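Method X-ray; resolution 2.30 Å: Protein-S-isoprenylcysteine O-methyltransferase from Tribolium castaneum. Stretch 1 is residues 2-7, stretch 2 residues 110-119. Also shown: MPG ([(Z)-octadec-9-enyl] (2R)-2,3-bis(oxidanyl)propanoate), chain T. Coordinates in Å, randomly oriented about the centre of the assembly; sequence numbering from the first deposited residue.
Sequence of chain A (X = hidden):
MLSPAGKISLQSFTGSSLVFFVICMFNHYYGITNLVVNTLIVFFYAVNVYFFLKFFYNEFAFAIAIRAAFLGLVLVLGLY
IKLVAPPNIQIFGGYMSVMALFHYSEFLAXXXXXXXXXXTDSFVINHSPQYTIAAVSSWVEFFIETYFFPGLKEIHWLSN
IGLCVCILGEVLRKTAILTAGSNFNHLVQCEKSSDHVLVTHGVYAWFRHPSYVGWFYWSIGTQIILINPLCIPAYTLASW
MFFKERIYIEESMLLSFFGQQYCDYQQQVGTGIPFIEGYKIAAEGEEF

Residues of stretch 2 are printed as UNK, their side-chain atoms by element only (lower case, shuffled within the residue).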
# COMPACT_ATOMS: atom_id res chain seq x y z
N LEU A 2 -23.23 -5.42 -2.74
CA LEU A 2 -22.01 -5.95 -3.35
C LEU A 2 -21.59 -7.25 -2.67
O LEU A 2 -22.42 -7.93 -2.06
CB LEU A 2 -20.89 -4.91 -3.28
CG LEU A 2 -20.38 -4.48 -1.90
CD1 LEU A 2 -18.97 -3.94 -2.02
CD2 LEU A 2 -21.29 -3.44 -1.27
N SER A 3 -20.31 -7.59 -2.77
CA SER A 3 -19.81 -8.84 -2.22
C SER A 3 -20.10 -8.93 -0.72
O SER A 3 -20.30 -7.92 -0.05
CB SER A 3 -18.31 -8.96 -2.47
OG SER A 3 -17.60 -7.98 -1.73
N PRO A 4 -20.14 -10.15 -0.18
CA PRO A 4 -20.37 -10.28 1.28
C PRO A 4 -19.34 -9.54 2.11
O PRO A 4 -19.70 -8.74 2.98
CB PRO A 4 -20.32 -11.80 1.50
CG PRO A 4 -19.63 -12.36 0.30
CD PRO A 4 -20.00 -11.46 -0.83
N ALA A 5 -18.05 -9.77 1.86
CA ALA A 5 -17.01 -9.05 2.60
C ALA A 5 -17.14 -7.55 2.39
O ALA A 5 -16.82 -6.77 3.30
CB ALA A 5 -15.63 -9.53 2.16
N GLY A 6 -17.59 -7.12 1.21
CA GLY A 6 -17.79 -5.70 0.97
C GLY A 6 -18.93 -5.13 1.80
O GLY A 6 -18.83 -4.01 2.30
N LYS A 7 -20.01 -5.89 1.95
CA LYS A 7 -21.13 -5.42 2.76
C LYS A 7 -20.77 -5.38 4.24
O LYS A 7 -21.23 -4.50 4.97
CB LYS A 7 -22.36 -6.30 2.54
CG LYS A 7 -22.94 -6.21 1.13
CD LYS A 7 -24.36 -6.74 1.09
CE LYS A 7 -24.90 -6.77 -0.33
NZ LYS A 7 -26.32 -7.23 -0.39
N UNK A 110 -11.64 -2.51 -4.02
CA UNK A 110 -11.27 -3.89 -4.33
C UNK A 110 -12.46 -4.81 -4.17
O UNK A 110 -12.66 -5.74 -4.96
c UNK A 110 -8.39 -3.47 -5.20
c UNK A 110 -9.78 -5.82 -3.65
c UNK A 110 -10.08 -4.33 -3.45
c UNK A 110 -8.84 -3.49 -3.74
N UNK A 111 -13.28 -4.59 -3.13
CA UNK A 111 -14.46 -5.41 -2.94
C UNK A 111 -15.42 -5.28 -4.12
O UNK A 111 -16.00 -6.27 -4.57
c UNK A 111 -15.15 -5.03 -1.64
N UNK A 112 -15.59 -4.06 -4.63
CA UNK A 112 -16.44 -3.85 -5.80
C UNK A 112 -15.80 -4.47 -7.04
O UNK A 112 -16.45 -5.19 -7.80
c UNK A 112 -17.41 -2.09 -7.35
c UNK A 112 -17.59 -0.26 -4.84
c UNK A 112 -17.52 -1.78 -4.85
c UNK A 112 -16.70 -2.34 -6.01
N UNK A 113 -14.52 -4.19 -7.25
CA UNK A 113 -13.87 -4.54 -8.51
C UNK A 113 -13.34 -5.97 -8.52
O UNK A 113 -13.31 -6.60 -9.58
c UNK A 113 -13.00 -2.83 -10.11
c UNK A 113 -12.75 -3.52 -8.80
c UNK A 113 -11.35 -4.16 -8.76
N UNK A 114 -12.92 -6.50 -7.37
CA UNK A 114 -12.22 -7.78 -7.31
C UNK A 114 -12.64 -8.51 -6.04
O UNK A 114 -11.85 -8.67 -5.10
o UNK A 114 -7.88 -7.51 -7.76
c UNK A 114 -10.71 -7.57 -7.36
n UNK A 114 -7.79 -9.71 -7.31
c UNK A 114 -8.44 -8.60 -7.66
c UNK A 114 -9.93 -8.74 -7.90
N UNK A 115 -13.88 -8.98 -5.98
CA UNK A 115 -14.35 -9.66 -4.76
C UNK A 115 -13.59 -10.94 -4.44
O UNK A 115 -13.57 -11.35 -3.27
c UNK A 115 -15.83 -9.95 -5.06
c UNK A 115 -16.19 -9.07 -6.20
c UNK A 115 -14.94 -8.89 -7.00
N UNK A 116 -12.96 -11.57 -5.43
CA UNK A 116 -12.37 -12.89 -5.21
C UNK A 116 -11.23 -12.83 -4.20
O UNK A 116 -11.09 -13.71 -3.35
c UNK A 116 -13.02 -13.85 -7.48
c UNK A 116 -11.89 -13.48 -6.54
n UNK A 116 -13.15 -15.13 -11.09
c UNK A 116 -13.64 -14.68 -9.76
c UNK A 116 -12.50 -14.36 -8.81
N UNK A 117 -10.39 -11.80 -4.29
CA UNK A 117 -9.27 -11.66 -3.36
C UNK A 117 -9.39 -10.38 -2.54
O UNK A 117 -8.55 -9.49 -2.65
c UNK A 117 -6.72 -11.73 -3.17
n UNK A 117 -4.31 -11.62 -3.20
c UNK A 117 -5.41 -11.85 -3.91
o UNK A 117 -5.38 -12.14 -5.11
c UNK A 117 -7.93 -11.69 -4.10
N UNK A 118 -10.42 -10.29 -1.71
CA UNK A 118 -10.56 -9.22 -0.73
C UNK A 118 -10.12 -9.77 0.62
O UNK A 118 -10.60 -10.81 1.06
c UNK A 118 -12.00 -8.68 -0.69
c UNK A 118 -12.98 -9.71 -0.14
c UNK A 118 -12.05 -7.39 0.12
N UNK A 119 -9.17 -9.08 1.25
CA UNK A 119 -8.65 -9.48 2.55
C UNK A 119 -8.37 -8.22 3.36
O UNK A 119 -8.55 -7.10 2.89
o UNK A 119 -6.35 -9.60 1.77
c UNK A 119 -7.39 -10.34 2.40
C2 MPG T . -25.09 -8.97 6.76
C3 MPG T . -24.93 -10.03 7.85
C4 MPG T . -25.68 -9.64 9.12
C5 MPG T . -25.08 -8.36 9.71
C6 MPG T . -24.83 -8.50 11.20
C7 MPG T . -25.06 -7.16 11.89
C8 MPG T . -24.06 -6.93 13.03
C9 MPG T . -23.52 -5.51 13.01
C10 MPG T . -22.93 -5.03 11.94
C11 MPG T . -22.37 -3.61 11.91
C12 MPG T . -23.50 -2.59 12.10
C13 MPG T . -23.12 -1.63 13.22
O1 MPG T . -24.68 -9.06 4.40
C1 MPG T . -24.08 -9.26 5.65
CXD MPG T . -25.40 -10.81 2.72
O2 MPG T . -24.85 -12.02 2.26
C21 MPG T . -25.93 -10.02 1.54
O3 MPG T . -26.71 -8.95 2.00
O4 MPG T . -23.17 -10.18 3.18
CX3 MPG T . -24.32 -10.01 3.44

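Position 110 carries four carbons, forked at the first, with one arm two carbons long; none touches stretch 1. The pattern is isoleucine, and Ile110, buried in a helix that begins earlier in the chain, suits surroundings away from water.

Position 111 has a single carbon, CB, which points toward stretch 1. It lies 3.8 Å from CA of Gly6 and 4.0 Å from CD1 of Leu2. One carbon means alanine. At Ala111 the small side chain suits the close approach of the backbones, whose CA atoms, of Gly6 and Ala111, are 5.1 Å apart.

Position 112 again shows four carbons forked at the first, with one two-carbon arm. Its CB leaves sideways, yet the inner carbon of that arm reaches CD1 of Leu2. This is Ile112, and the distance from its CG1 to Leu2 CD1 is 3.8 Å, an apolar contact that suits a branched hydrocarbon.

Position 113 bears one carbon carrying two more and touches nothing on stretch 1. It is Val113, an apolar residue that a helix tolerates at a partly exposed site; its chi1 of 114° lies between the usual wells.

At position 114 three carbons lead to a terminal oxygen and nitrogen, and the side chain does not reach stretch 1. This is the amide of glutamine. Gln114 is the first residue to leave helical geometry, although its N still bonds to Ile110 O at 2.5 Å; a polar amide suits this partly exposed site.

Position 115 has three carbons closing a ring onto the backbone nitrogen, and its CB lies 3.7 Å from CB of Ser3. Only proline closes such a ring. Lacking an N-H, Pro115 has no amide proton to leave unpaired beyond the helix.

Position 116 extends four carbons in a row to a nitrogen, clear of stretch 1: Lys116, exposed, as suits a charged amine. Position 117 has three carbons ending in oxygen and nitrogen, also out of reach, hence Gln117, whose polar amide suits exposure.

Position 118 has one carbon carrying two others; its CA-to-CB bond points toward stretch 1, and one outer carbon touches CB of Ala5. It is Val118, whose CG1 meets Ala5 CB at 3.5 Å, a compact apolar pairing. Position 119, one carbon then one oxygen, points its CB away: Ser119, whose hydroxyl hydrogen-bonds elsewhere in the structure.

The contact works by packing, with no hydrogen bond between the stretches. Ser3 caps its own helix, its OG accepting from Gly6 N over 3.1 Å, while its CB meets Pro115. At Gly6 an ideal CB would lie 3.1 Å from Ala111 CB and clash with Leu2 CD1 at 2.3 Å, so the absent side chain keeps this crowded junction open.

Stretch 2 (110-119) IAIVQPKQVS
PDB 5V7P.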